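Local coordinates for protein D-alanyl-D-alanine carboxypeptidase (Mycobacterium tuberculosis H37Rv, PDB 4RYE) that acts in vitro as a serine-type D,D-carboxypeptidase on pentapeptides ending in D-Ala-D-Ala, and probably trims peptidoglycan stem peptides, at residues Q32-R37 with F258-Q263; T134-T139 with A155-V160; Q199-A204 with Q249-F254. One frame throughout, in Å; residues are numbered along the deposited sequence.

Contact 1: residues Q32-R37 with F258-Q263; sequences QVLAGR and FALNPQ
Leu34 and Leu260 make the tight part of this contact, where a strand of the main sheet meets the turn that follows the C-terminal helix. One methyl of Leu260 does all the close touching: its CD2 lies 3.7 Å from Leu34 CD2 and 3.8 Å from Leu34 CB, so it rests alongside the Leu34 side chain as the two run past each other in opposite directions. Leu260 carries its CG anti to its backbone N (chi1 -173°), and from the loop position just past the helix this sends the isobutyl group in toward the strand. The backbones stay well apart, with 8.2 Å between the CA atoms of Leu34 and Leu260, so at this point it is the two leucine side chains that bridge the gap.

The other end is loose and lies nearer solvent. Gln32 reaches over with its amide, yet its NE2 stops 3.7 Å from Pro262 O, too far for a hydrogen bond, while OE1 is engaged by Ser30 OG. Around Pro262 the chain is braced by an Asx turn, Gln263 N donating to Asn261 OD1 over 3.0 Å in the carbonyl plane.

Leu34 and Ala35 form a classic beta bulge in strand 32-37, opposite Val25 of strand 22-27. Leu34 also packs on Trp256 of helix 246-259 and on Leu230 and Arg228 of strand 228-237, so Leu34, itself in the sheet, meets both the helix and the loop that follows it.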
ATOM      1  N   GLN A  32     -17.093  -2.008  -8.773  1.00 16.77           N
ATOM      2  CA  GLN A  32     -18.136  -2.577  -7.912  1.00 19.19           C
ATOM      3  C   GLN A  32     -17.550  -2.924  -6.549  1.00 16.47           C
ATOM      4  O   GLN A  32     -16.448  -3.453  -6.465  1.00 15.56           O
ATOM      5  CB  GLN A  32     -18.689  -3.881  -8.490  1.00 27.55           C
ATOM      6  CG  GLN A  32     -19.437  -3.792  -9.803  1.00 35.68           C
ATOM      7  CD  GLN A  32     -19.580  -5.172 -10.444  1.00 46.33           C
ATOM      8  OE1 GLN A  32     -18.695  -5.621 -11.181  1.00 44.87           O
ATOM      9  NE2 GLN A  32     -20.678  -5.865 -10.135  1.00 47.41           N
ATOM     10  N   VAL A  33     -18.285  -2.629  -5.485  1.00 14.70           N
ATOM     11  CA  VAL A  33     -17.893  -3.081  -4.148  1.00 18.27           C
ATOM     12  C   VAL A  33     -18.641  -4.376  -3.829  1.00 16.48           C
ATOM     13  O   VAL A  33     -19.873  -4.418  -3.878  1.00 16.96           O
ATOM     14  CB  VAL A  33     -18.172  -1.997  -3.077  1.00 18.45           C
ATOM     15  CG1 VAL A  33     -17.844  -2.516  -1.685  1.00 16.63           C
ATOM     16  CG2 VAL A  33     -17.344  -0.749  -3.376  1.00 19.58           C
ATOM     17  N   LEU A  34     -17.898  -5.439  -3.528  1.00 14.27           N
ATOM     18  CA  LEU A  34     -18.507  -6.747  -3.276  1.00 16.58           C
ATOM     19  C   LEU A  34     -18.931  -6.907  -1.822  1.00 16.76           C
ATOM     20  O   LEU A  34     -19.959  -7.529  -1.520  1.00 19.00           O
ATOM     21  CB  LEU A  34     -17.546  -7.876  -3.664  1.00 14.94           C
ATOM     22  CG  LEU A  34     -17.236  -8.150  -5.138  1.00 25.50           C
ATOM     23  CD1 LEU A  34     -16.492  -7.017  -5.797  1.00 30.22           C
ATOM     24  CD2 LEU A  34     -16.418  -9.413  -5.257  1.00 24.08           C
ATOM     25  N   ALA A  35     -18.131  -6.353  -0.915  1.00 15.35           N
ATOM     26  CA  ALA A  35     -18.433  -6.427   0.510  1.00 15.79           C
ATOM     27  C   ALA A  35     -17.574  -5.424   1.251  1.00 15.35           C
ATOM     28  O   ALA A  35     -16.537  -5.011   0.762  1.00 17.28           O
ATOM     29  CB  ALA A  35     -18.183  -7.849   1.048  1.00 17.09           C
ATOM     30  N   GLY A  36     -18.000  -5.038   2.444  1.00 18.66           N
ATOM     31  CA  GLY A  36     -17.201  -4.121   3.228  1.00 17.86           C
ATOM     32  C   GLY A  36     -17.611  -4.148   4.675  1.00 20.77           C
ATOM     33  O   GLY A  36     -18.758  -4.480   5.004  1.00 24.49           O
ATOM     34  N   ARG A  37     -16.664  -3.832   5.550  1.00 21.31           N
ATOM     35  CA  ARG A  37     -16.983  -3.630   6.948  1.00 21.64           C
ATOM     36  C   ARG A  37     -16.413  -2.292   7.387  1.00 23.55           C
ATOM     37  O   ARG A  37     -15.195  -2.104   7.355  1.00 20.95           O
ATOM     38  CB  ARG A  37     -16.413  -4.746   7.811  1.00 23.28           C
ATOM     39  CG  ARG A  37     -16.762  -4.569   9.280  1.00 28.84           C
ATOM     40  CD  ARG A  37     -16.238  -5.706  10.135  1.00 36.76           C
ATOM     41  NE  ARG A  37     -16.476  -5.447  11.549  1.00 46.31           N
ATOM     42  CZ  ARG A  37     -15.692  -5.878  12.530  1.00 54.07           C
ATOM     43  NH1 ARG A  37     -14.611  -6.594  12.246  1.00 58.19           N
ATOM     44  NH2 ARG A  37     -15.987  -5.591  13.791  1.00 53.30           N
ATOM     45  N   PHE A 258     -13.802 -14.185  -5.169  1.00 15.67           N
ATOM     46  CA  PHE A 258     -13.709 -14.905  -6.436  1.00 18.17           C
ATOM     47  C   PHE A 258     -14.824 -15.923  -6.569  1.00 22.17           C
ATOM     48  O   PHE A 258     -15.222 -16.283  -7.678  1.00 21.46           O
ATOM     49  CB  PHE A 258     -12.324 -15.566  -6.594  1.00 15.02           C
ATOM     50  CG  PHE A 258     -11.226 -14.586  -6.886  1.00 19.66           C
ATOM     51  CD1 PHE A 258     -11.366 -13.654  -7.904  1.00 17.50           C
ATOM     52  CD2 PHE A 258     -10.060 -14.570  -6.123  1.00 20.56           C
ATOM     53  CE1 PHE A 258     -10.350 -12.734  -8.169  1.00 15.57           C
ATOM     54  CE2 PHE A 258      -9.050 -13.656  -6.380  1.00 19.75           C
ATOM     55  CZ  PHE A 258      -9.199 -12.730  -7.401  1.00 17.28           C
ATOM     56  N   ALA A 259     -15.325 -16.390  -5.428  1.00 21.50           N
ATOM     57  CA  ALA A 259     -16.391 -17.371  -5.422  1.00 21.50           C
ATOM     58  C   ALA A 259     -17.763 -16.705  -5.570  1.00 23.32           C
ATOM     59  O   ALA A 259     -18.745 -17.365  -5.906  1.00 23.18           O
ATOM     60  CB  ALA A 259     -16.333 -18.210  -4.150  1.00 21.13           C
ATOM     61  N   LEU A 260     -17.818 -15.396  -5.337  1.00 17.83           N
ATOM     62  CA  LEU A 260     -19.082 -14.654  -5.369  1.00 20.58           C
ATOM     63  C   LEU A 260     -19.680 -14.611  -6.775  1.00 20.07           C
ATOM     64  O   LEU A 260     -18.971 -14.405  -7.756  1.00 21.95           O
ATOM     65  CB  LEU A 260     -18.873 -13.221  -4.851  1.00 17.62           C
ATOM     66  CG  LEU A 260     -20.115 -12.344  -4.652  1.00 18.41           C
ATOM     67  CD1 LEU A 260     -21.024 -12.909  -3.550  1.00 19.61           C
ATOM     68  CD2 LEU A 260     -19.701 -10.898  -4.336  1.00 20.53           C
ATOM     69  N   ASN A 261     -20.982 -14.833  -6.861  1.00 21.55           N
ATOM     70  CA  ASN A 261     -21.728 -14.607  -8.093  1.00 21.19           C
ATOM     71  C   ASN A 261     -21.377 -13.212  -8.612  1.00 20.88           C
ATOM     72  O   ASN A 261     -21.490 -12.228  -7.877  1.00 22.40           O
ATOM     73  CB  ASN A 261     -23.224 -14.733  -7.789  1.00 25.12           C
ATOM     74  CG  ASN A 261     -24.094 -14.657  -9.030  1.00 31.09           C
ATOM     75  OD1 ASN A 261     -23.975 -13.733  -9.842  1.00 29.98           O
ATOM     76  ND2 ASN A 261     -24.995 -15.624  -9.170  1.00 27.44           N
ATOM     77  N   PRO A 262     -20.900 -13.124  -9.866  1.00 23.81           N
ATOM     78  CA  PRO A 262     -20.374 -11.859 -10.393  1.00 27.08           C
ATOM     79  C   PRO A 262     -21.410 -10.734 -10.452  1.00 29.95           C
ATOM     80  O   PRO A 262     -21.022  -9.569 -10.490  1.00 37.79           O
ATOM     81  CB  PRO A 262     -19.907 -12.228 -11.812  1.00 32.07           C
ATOM     82  CG  PRO A 262     -19.737 -13.710 -11.798  1.00 35.12           C
ATOM     83  CD  PRO A 262     -20.766 -14.228 -10.835  1.00 32.87           C
ATOM     84  N   GLN A 263     -22.699 -11.069 -10.455  1.00 25.26           N
ATOM     85  CA  GLN A 263     -23.740 -10.040 -10.440  1.00 26.77           C
ATOM     86  C   GLN A 263     -24.002  -9.436  -9.063  1.00 26.84           C
ATOM     87  O   GLN A 263     -24.693  -8.432  -8.957  1.00 26.05           O
ATOM     88  CB  GLN A 263     -25.054 -10.591 -10.979  1.00 33.35           C
ATOM     89  CG  GLN A 263     -25.209 -10.511 -12.482  1.00 48.96           C
ATOM     90  CD  GLN A 263     -26.566 -11.015 -12.927  1.00 54.82           C
ATOM     91  OE1 GLN A 263     -27.427 -10.237 -13.341  1.00 56.65           O
ATOM     92  NE2 GLN A 263     -26.772 -12.325 -12.824  1.00 57.09           N
TER

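Contact 2: residues T134-T139 with A155-V160; sequences TSTHAT and AHDLVV
Asp157, near the start of helix 155-166, receives the loop residues Ser135 and Thr136 through direct hydrogen bonds to a single oxygen. Ser135 N donates to Asp157 OD2 over 2.8 Å on the syn lone pair, with a bent N-H...O angle of 135°. Thr136 OG1 donates to the same OD2, also over 2.8 Å, on the anti lone pair. The two donors therefore use different lone pairs of one oxygen. With OG1 anti to the carbonyl carbon (chi1 -62°), the Thr136 hydroxyl is placed within reach of OD2; it is also hydrogen-bonded with Ser153 OG.

The second carboxylate oxygen has other partners. His156 ND1 donates to Asp157 OD1 over 3.0 Å and lies nearly in line with its C-O bond, while OD1 sits only 1° out of the imidazole plane. A water donates to OD1 over 2.6 Å and is 3.0 Å from Ser135 OG, adding an indirect link to the loop. With both oxygens engaged, rotation of the carboxylate is probably restricted, and the donors around it would be expected to stabilise its negative charge.

Van der Waals contact across the segments is slight, Ser135 CB approaching Asp157 OD2. Within the helix, Val160 CG2 lies over one face of the His156 ring, toward its rim.

The loop after helix 117-130 is thus tied to helix 155-166, whose Leu158 and Val159 pack on strand 228-237, with Val159 also meeting strand 22-27.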
ATOM      1  N   THR A 134     -11.322  11.381  -0.523  1.00 16.43           N
ATOM      2  CA  THR A 134     -11.446  12.600   0.270  1.00 19.98           C
ATOM      3  C   THR A 134     -11.459  12.347   1.779  1.00 19.27           C
ATOM      4  O   THR A 134     -11.603  13.272   2.578  1.00 21.30           O
ATOM      5  CB  THR A 134     -12.699  13.370  -0.151  1.00 24.42           C
ATOM      6  OG1 THR A 134     -13.840  12.532   0.033  1.00 19.42           O
ATOM      7  CG2 THR A 134     -12.602  13.756  -1.633  1.00 20.71           C
ATOM      8  N   SER A 135     -11.303  11.089   2.171  1.00 14.17           N
ATOM      9  CA  SER A 135     -11.142  10.779   3.584  1.00 19.07           C
ATOM     10  C   SER A 135      -9.689  10.482   3.898  1.00 21.41           C
ATOM     11  O   SER A 135      -9.363   9.992   4.979  1.00 20.63           O
ATOM     12  CB  SER A 135     -12.030   9.605   3.984  1.00 19.97           C
ATOM     13  OG  SER A 135     -13.381   9.930   3.718  1.00 22.40           O
ATOM     14  N   THR A 136      -8.814  10.792   2.949  1.00 17.67           N
ATOM     15  CA  THR A 136      -7.400  10.499   3.135  1.00 16.91           C
ATOM     16  C   THR A 136      -6.580  11.751   3.403  1.00 16.37           C
ATOM     17  O   THR A 136      -6.683  12.739   2.688  1.00 22.96           O
ATOM     18  CB  THR A 136      -6.848   9.755   1.927  1.00 18.55           C
ATOM     19  OG1 THR A 136      -7.548   8.512   1.815  1.00 16.72           O
ATOM     20  CG2 THR A 136      -5.364   9.463   2.103  1.00 17.04           C
ATOM     21  N   HIS A 137      -5.754  11.697   4.437  1.00 17.60           N
ATOM     22  CA  HIS A 137      -4.886  12.816   4.765  1.00 18.21           C
ATOM     23  C   HIS A 137      -3.542  12.270   5.204  1.00 21.40           C
ATOM     24  O   HIS A 137      -3.445  11.602   6.236  1.00 18.02           O
ATOM     25  CB  HIS A 137      -5.500  13.648   5.894  1.00 17.95           C
ATOM     26  CG  HIS A 137      -4.658  14.815   6.309  1.00 23.91           C
ATOM     27  ND1 HIS A 137      -4.441  15.905   5.492  1.00 27.19           N
ATOM     28  CD2 HIS A 137      -3.967  15.057   7.449  1.00 22.52           C
ATOM     29  CE1 HIS A 137      -3.659  16.773   6.114  1.00 31.24           C
ATOM     30  NE2 HIS A 137      -3.357  16.283   7.301  1.00 28.30           N
ATOM     31  N   ALA A 138      -2.510  12.535   4.410  1.00 16.82           N
ATOM     32  CA  ALA A 138      -1.149  12.140   4.772  1.00 16.77           C
ATOM     33  C   ALA A 138      -0.547  13.203   5.670  1.00 17.18           C
ATOM     34  O   ALA A 138      -0.855  14.387   5.526  1.00 18.85           O
ATOM     35  CB  ALA A 138      -0.305  11.979   3.532  1.00 16.93           C
ATOM     36  N   THR A 139       0.308  12.780   6.600  1.00 18.84           N
ATOM     37  CA  THR A 139       1.061  13.699   7.440  1.00 20.85           C
ATOM     38  C   THR A 139       2.560  13.496   7.254  1.00 23.54           C
ATOM     39  O   THR A 139       3.350  14.374   7.594  1.00 19.73           O
ATOM     40  CB  THR A 139       0.742  13.528   8.934  1.00 22.08           C
ATOM     41  OG1 THR A 139       1.045  12.186   9.334  1.00 25.60           O
ATOM     42  CG2 THR A 139      -0.729  13.841   9.227  1.00 22.98           C
ATOM     43  N   ALA A 155     -10.641   2.120   4.290  1.00 15.19           N
ATOM     44  CA  ALA A 155     -10.511   0.948   3.427  1.00 16.68           C
ATOM     45  C   ALA A 155     -10.932   1.301   1.998  1.00 13.52           C
ATOM     46  O   ALA A 155     -10.265   0.939   1.027  1.00 13.36           O
ATOM     47  CB  ALA A 155     -11.347  -0.216   3.972  1.00 17.01           C
ATOM     48  N   HIS A 156     -12.033   2.036   1.882  1.00 13.85           N
ATOM     49  CA  HIS A 156     -12.497   2.534   0.591  1.00 15.41           C
ATOM     50  C   HIS A 156     -11.441   3.386  -0.115  1.00 15.72           C
ATOM     51  O   HIS A 156     -11.096   3.122  -1.275  1.00 14.50           O
ATOM     52  CB  HIS A 156     -13.801   3.327   0.766  1.00 14.76           C
ATOM     53  CG  HIS A 156     -14.206   4.094  -0.452  1.00 19.02           C
ATOM     54  ND1 HIS A 156     -13.677   5.332  -0.767  1.00 23.35           N
ATOM     55  CD2 HIS A 156     -15.091   3.803  -1.437  1.00 23.70           C
ATOM     56  CE1 HIS A 156     -14.221   5.768  -1.889  1.00 26.44           C
ATOM     57  NE2 HIS A 156     -15.083   4.862  -2.314  1.00 25.31           N
ATOM     58  N   ASP A 157     -10.920   4.411   0.558  1.00 12.61           N
ATOM     59  CA  ASP A 157      -9.893   5.236  -0.082  1.00 16.37           C
ATOM     60  C   ASP A 157      -8.628   4.455  -0.441  1.00 18.21           C
ATOM     61  O   ASP A 157      -8.003   4.725  -1.467  1.00 14.17           O
ATOM     62  CB  ASP A 157      -9.506   6.437   0.789  1.00 15.01           C
ATOM     63  CG  ASP A 157     -10.554   7.527   0.781  1.00 22.21           C
ATOM     64  OD1 ASP A 157     -11.678   7.268   0.299  1.00 19.03           O
ATOM     65  OD2 ASP A 157     -10.258   8.646   1.273  1.00 21.69           O
ATOM     66  N   LEU A 158      -8.229   3.508   0.407  1.00 16.46           N
ATOM     67  CA  LEU A 158      -7.032   2.724   0.110  1.00 15.81           C
ATOM     68  C   LEU A 158      -7.164   1.952  -1.213  1.00 13.91           C
ATOM     69  O   LEU A 158      -6.226   1.929  -2.006  1.00 15.61           O
ATOM     70  CB  LEU A 158      -6.657   1.782   1.273  1.00 12.49           C
ATOM     71  CG  LEU A 158      -6.094   2.454   2.529  1.00 16.17           C
ATOM     72  CD1 LEU A 158      -5.740   1.398   3.590  1.00 17.79           C
ATOM     73  CD2 LEU A 158      -4.868   3.288   2.180  1.00 18.73           C
ATOM     74  N   VAL A 159      -8.311   1.328  -1.459  1.00 14.69           N
ATOM     75  CA  VAL A 159      -8.474   0.584  -2.715  1.00 17.13           C
ATOM     76  C   VAL A 159      -8.619   1.527  -3.903  1.00 15.00           C
ATOM     77  O   VAL A 159      -8.223   1.194  -5.011  1.00 16.67           O
ATOM     78  CB  VAL A 159      -9.616  -0.481  -2.683  1.00 14.96           C
ATOM     79  CG1 VAL A 159      -9.357  -1.505  -1.586  1.00 14.50           C
ATOM     80  CG2 VAL A 159     -11.005   0.146  -2.520  1.00 13.93           C
ATOM     81  N   VAL A 160      -9.177   2.707  -3.666  1.00 12.88           N
ATOM     82  CA  VAL A 160      -9.254   3.718  -4.710  1.00 12.67           C
ATOM     83  C   VAL A 160      -7.843   4.140  -5.096  1.00 13.11           C
ATOM     84  O   VAL A 160      -7.506   4.273  -6.285  1.00 13.15           O
ATOM     85  CB  VAL A 160     -10.091   4.930  -4.238  1.00 12.68           C
ATOM     86  CG1 VAL A 160      -9.921   6.122  -5.190  1.00 15.79           C
ATOM     87  CG2 VAL A 160     -11.577   4.526  -4.121  1.00 13.25           C
TER
HETATM   88  O   HOH W   1     -13.661   8.764   0.955  1.00 25.97           O

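Contact 3: residues Q199-A204 with Q249-F254; sequences QRYPGA and QAATLF
The rings of Tyr201 and Phe254 meet obliquely, with centroids 5.7 Å apart and planes inclined at 32°, a geometry that is neither a stack nor an edge-to-face pair. Around the phenol, Ala251 CB and Phe254 CB both approach at a slant; Tyr201 CE2 is the atom that comes toward the Phe254 ring, again obliquely. Arg225 adds a cation-pi contact to Tyr201. The setting is a type II beta turn from Tyr201 to Ala204, which leads from helix 197-200 into edge strand 204-212 of the antiparallel sheet in this penicillin-binding protein. Ala204 N closes the turn on Tyr201 O, and Gly203 takes the positive phi of 98° that the third position of such a turn requires.

Tyr201 is the first residue to leave the helical conformation, and its CG stands anti to the backbone N (chi1 -164°), laying the phenol across helix 246-259. The contact is then shared along the length of the ring. Near its root, Tyr201 CD1 packs on the methyl Ala251 CB at 3.6 Å; farther out, Tyr201 CZ is 3.6 Å from Phe254 CB. These two helix residues lie three positions apart, so the phenol touches residues of successive turns on one side of the helix. Phe254 continues inward onto Leu197 and Ile232.

At the far end Tyr201 OH hydrogen-bonds Asp255 OD1 while resting 3.4 Å from Phe254 CB.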
ATOM      1  N   GLN A 199       3.752 -14.968  -2.545  1.00 27.33           N
ATOM      2  CA  GLN A 199       4.229 -16.337  -2.414  1.00 25.25           C
ATOM      3  C   GLN A 199       3.147 -17.325  -1.972  1.00 25.35           C
ATOM      4  O   GLN A 199       3.216 -18.507  -2.295  1.00 27.22           O
ATOM      5  CB  GLN A 199       5.409 -16.381  -1.433  1.00 30.05           C
ATOM      6  CG  GLN A 199       6.576 -15.489  -1.840  1.00 45.54           C
ATOM      7  CD  GLN A 199       7.506 -15.174  -0.684  1.00 56.53           C
ATOM      8  OE1 GLN A 199       7.078 -14.660   0.350  1.00 59.80           O
ATOM      9  NE2 GLN A 199       8.788 -15.476  -0.856  1.00 59.45           N
ATOM     10  N   ARG A 200       2.156 -16.854  -1.227  1.00 22.82           N
ATOM     11  CA  ARG A 200       1.187 -17.777  -0.631  1.00 25.94           C
ATOM     12  C   ARG A 200      -0.109 -17.904  -1.413  1.00 25.16           C
ATOM     13  O   ARG A 200      -0.843 -18.887  -1.258  1.00 23.23           O
ATOM     14  CB  ARG A 200       0.842 -17.335   0.789  1.00 28.71           C
ATOM     15  CG  ARG A 200       2.004 -17.367   1.759  1.00 37.56           C
ATOM     16  CD  ARG A 200       1.737 -16.394   2.895  1.00 43.50           C
ATOM     17  NE  ARG A 200       2.791 -16.411   3.904  1.00 46.27           N
ATOM     18  CZ  ARG A 200       2.713 -17.107   5.028  1.00 51.97           C
ATOM     19  NH1 ARG A 200       1.629 -17.830   5.270  1.00 50.36           N
ATOM     20  NH2 ARG A 200       3.707 -17.076   5.907  1.00 55.21           N
ATOM     21  N   TYR A 201      -0.408 -16.899  -2.225  1.00 24.64           N
ATOM     22  CA  TYR A 201      -1.706 -16.831  -2.886  1.00 18.77           C
ATOM     23  C   TYR A 201      -1.565 -16.720  -4.402  1.00 22.51           C
ATOM     24  O   TYR A 201      -1.309 -15.629  -4.911  1.00 17.87           O
ATOM     25  CB  TYR A 201      -2.499 -15.623  -2.367  1.00 19.64           C
ATOM     26  CG  TYR A 201      -3.959 -15.728  -2.716  1.00 17.34           C
ATOM     27  CD1 TYR A 201      -4.806 -16.512  -1.956  1.00 21.16           C
ATOM     28  CD2 TYR A 201      -4.482 -15.080  -3.827  1.00 17.32           C
ATOM     29  CE1 TYR A 201      -6.149 -16.638  -2.273  1.00 23.36           C
ATOM     30  CE2 TYR A 201      -5.838 -15.197  -4.155  1.00 14.59           C
ATOM     31  CZ  TYR A 201      -6.657 -15.984  -3.375  1.00 16.78           C
ATOM     32  OH  TYR A 201      -7.994 -16.118  -3.688  1.00 22.67           O
ATOM     33  N   PRO A 202      -1.706 -17.851  -5.123  1.00 21.42           N
ATOM     34  CA  PRO A 202      -1.678 -17.823  -6.591  1.00 18.96           C
ATOM     35  C   PRO A 202      -2.644 -16.796  -7.161  1.00 16.71           C
ATOM     36  O   PRO A 202      -3.822 -16.782  -6.794  1.00 22.29           O
ATOM     37  CB  PRO A 202      -2.132 -19.232  -6.965  1.00 19.04           C
ATOM     38  CG  PRO A 202      -1.533 -20.086  -5.866  1.00 25.20           C
ATOM     39  CD  PRO A 202      -1.703 -19.232  -4.604  1.00 23.62           C
ATOM     40  N   GLY A 203      -2.134 -15.936  -8.036  1.00 16.41           N
ATOM     41  CA  GLY A 203      -2.940 -14.887  -8.636  1.00 15.45           C
ATOM     42  C   GLY A 203      -2.810 -13.526  -7.977  1.00 19.86           C
ATOM     43  O   GLY A 203      -3.354 -12.542  -8.473  1.00 18.73           O
ATOM     44  N   ALA A 204      -2.117 -13.454  -6.845  1.00 18.34           N
ATOM     45  CA  ALA A 204      -1.840 -12.145  -6.241  1.00 19.53           C
ATOM     46  C   ALA A 204      -1.022 -11.302  -7.228  1.00 17.54           C
ATOM     47  O   ALA A 204      -0.142 -11.827  -7.894  1.00 18.09           O
ATOM     48  CB  ALA A 204      -1.084 -12.318  -4.930  1.00 20.93           C
ATOM     49  N   GLN A 249      -6.522 -13.786   6.416  1.00 24.07           N
ATOM     50  CA  GLN A 249      -7.757 -13.054   6.164  1.00 22.61           C
ATOM     51  C   GLN A 249      -7.776 -12.463   4.757  1.00 21.29           C
ATOM     52  O   GLN A 249      -8.827 -12.384   4.129  1.00 17.89           O
ATOM     53  CB  GLN A 249      -7.986 -11.966   7.228  1.00 23.96           C
ATOM     54  CG  GLN A 249      -9.101 -10.977   6.880  1.00 18.44           C
ATOM     55  CD  GLN A 249      -9.533 -10.121   8.069  1.00 25.99           C
ATOM     56  OE1 GLN A 249      -8.706  -9.657   8.856  1.00 25.35           O
ATOM     57  NE2 GLN A 249     -10.838  -9.925   8.208  1.00 28.20           N
ATOM     58  N   ALA A 250      -6.614 -12.050   4.259  1.00 20.44           N
ATOM     59  CA  ALA A 250      -6.538 -11.528   2.901  1.00 22.73           C
ATOM     60  C   ALA A 250      -6.895 -12.626   1.913  1.00 19.00           C
ATOM     61  O   ALA A 250      -7.641 -12.397   0.969  1.00 20.27           O
ATOM     62  CB  ALA A 250      -5.146 -10.960   2.599  1.00 15.20           C
ATOM     63  N   ALA A 251      -6.347 -13.816   2.124  1.00 19.96           N
ATOM     64  CA  ALA A 251      -6.625 -14.929   1.229  1.00 21.79           C
ATOM     65  C   ALA A 251      -8.102 -15.320   1.352  1.00 24.23           C
ATOM     66  O   ALA A 251      -8.752 -15.668   0.369  1.00 20.35           O
ATOM     67  CB  ALA A 251      -5.717 -16.107   1.550  1.00 25.12           C
ATOM     68  N   THR A 252      -8.626 -15.264   2.573  1.00 20.72           N
ATOM     69  CA  THR A 252     -10.038 -15.559   2.812  1.00 24.14           C
ATOM     70  C   THR A 252     -10.957 -14.572   2.074  1.00 18.55           C
ATOM     71  O   THR A 252     -11.957 -14.977   1.472  1.00 20.13           O
ATOM     72  CB  THR A 252     -10.347 -15.577   4.320  1.00 21.89           C
ATOM     73  OG1 THR A 252      -9.806 -16.773   4.887  1.00 26.70           O
ATOM     74  CG2 THR A 252     -11.847 -15.543   4.577  1.00 25.40           C
ATOM     75  N   LEU A 253     -10.612 -13.288   2.100  1.00 16.30           N
ATOM     76  CA  LEU A 253     -11.413 -12.270   1.408  1.00 15.80           C
ATOM     77  C   LEU A 253     -11.349 -12.400  -0.107  1.00 16.21           C
ATOM     78  O   LEU A 253     -12.374 -12.302  -0.781  1.00 18.19           O
ATOM     79  CB  LEU A 253     -11.007 -10.860   1.838  1.00 14.99           C
ATOM     80  CG  LEU A 253     -11.507 -10.463   3.227  1.00 22.17           C
ATOM     81  CD1 LEU A 253     -10.968  -9.098   3.607  1.00 21.48           C
ATOM     82  CD2 LEU A 253     -13.045 -10.478   3.272  1.00 22.82           C
ATOM     83  N   PHE A 254     -10.152 -12.636  -0.638  1.00 18.44           N
ATOM     84  CA  PHE A 254      -9.991 -12.870  -2.072  1.00 15.10           C
ATOM     85  C   PHE A 254     -10.769 -14.106  -2.516  1.00 17.81           C
ATOM     86  O   PHE A 254     -11.523 -14.048  -3.501  1.00 19.38           O
ATOM     87  CB  PHE A 254      -8.499 -13.013  -2.435  1.00 14.21           C
ATOM     88  CG  PHE A 254      -7.768 -11.689  -2.598  1.00 14.25           C
ATOM     89  CD1 PHE A 254      -8.294 -10.664  -3.384  1.00 12.09           C
ATOM     90  CD2 PHE A 254      -6.542 -11.484  -1.973  1.00 17.28           C
ATOM     91  CE1 PHE A 254      -7.606  -9.454  -3.538  1.00 14.97           C
ATOM     92  CE2 PHE A 254      -5.857 -10.286  -2.114  1.00 15.08           C
ATOM     93  CZ  PHE A 254      -6.386  -9.264  -2.899  1.00 16.26           C
TER

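Overall arrangement
Along the chain, contact 1 closes a long loop within which contacts 2 and 3 lie one after the other. Contacts 1 and 3 share helix 246-259; their centres are about 15 Å apart, and they touch where Phe258 CD2 packs 3.5 Å from Tyr201 OH. Contact 2 lies about 21 Å from contact 1 and about 22 Å from contact 3, centre to centre, without touching either. Contact 1 joins a sheet strand to the loop after helix 246-259, while contacts 2 and 3 tie loops to helices that pack on strands 22-27 and 228-237 of the same sheet. Contact 2 is the one near the annotated active site: the side chain of Thr136 lies about 12 Å from that of Lys50, the proton acceptor by similarity.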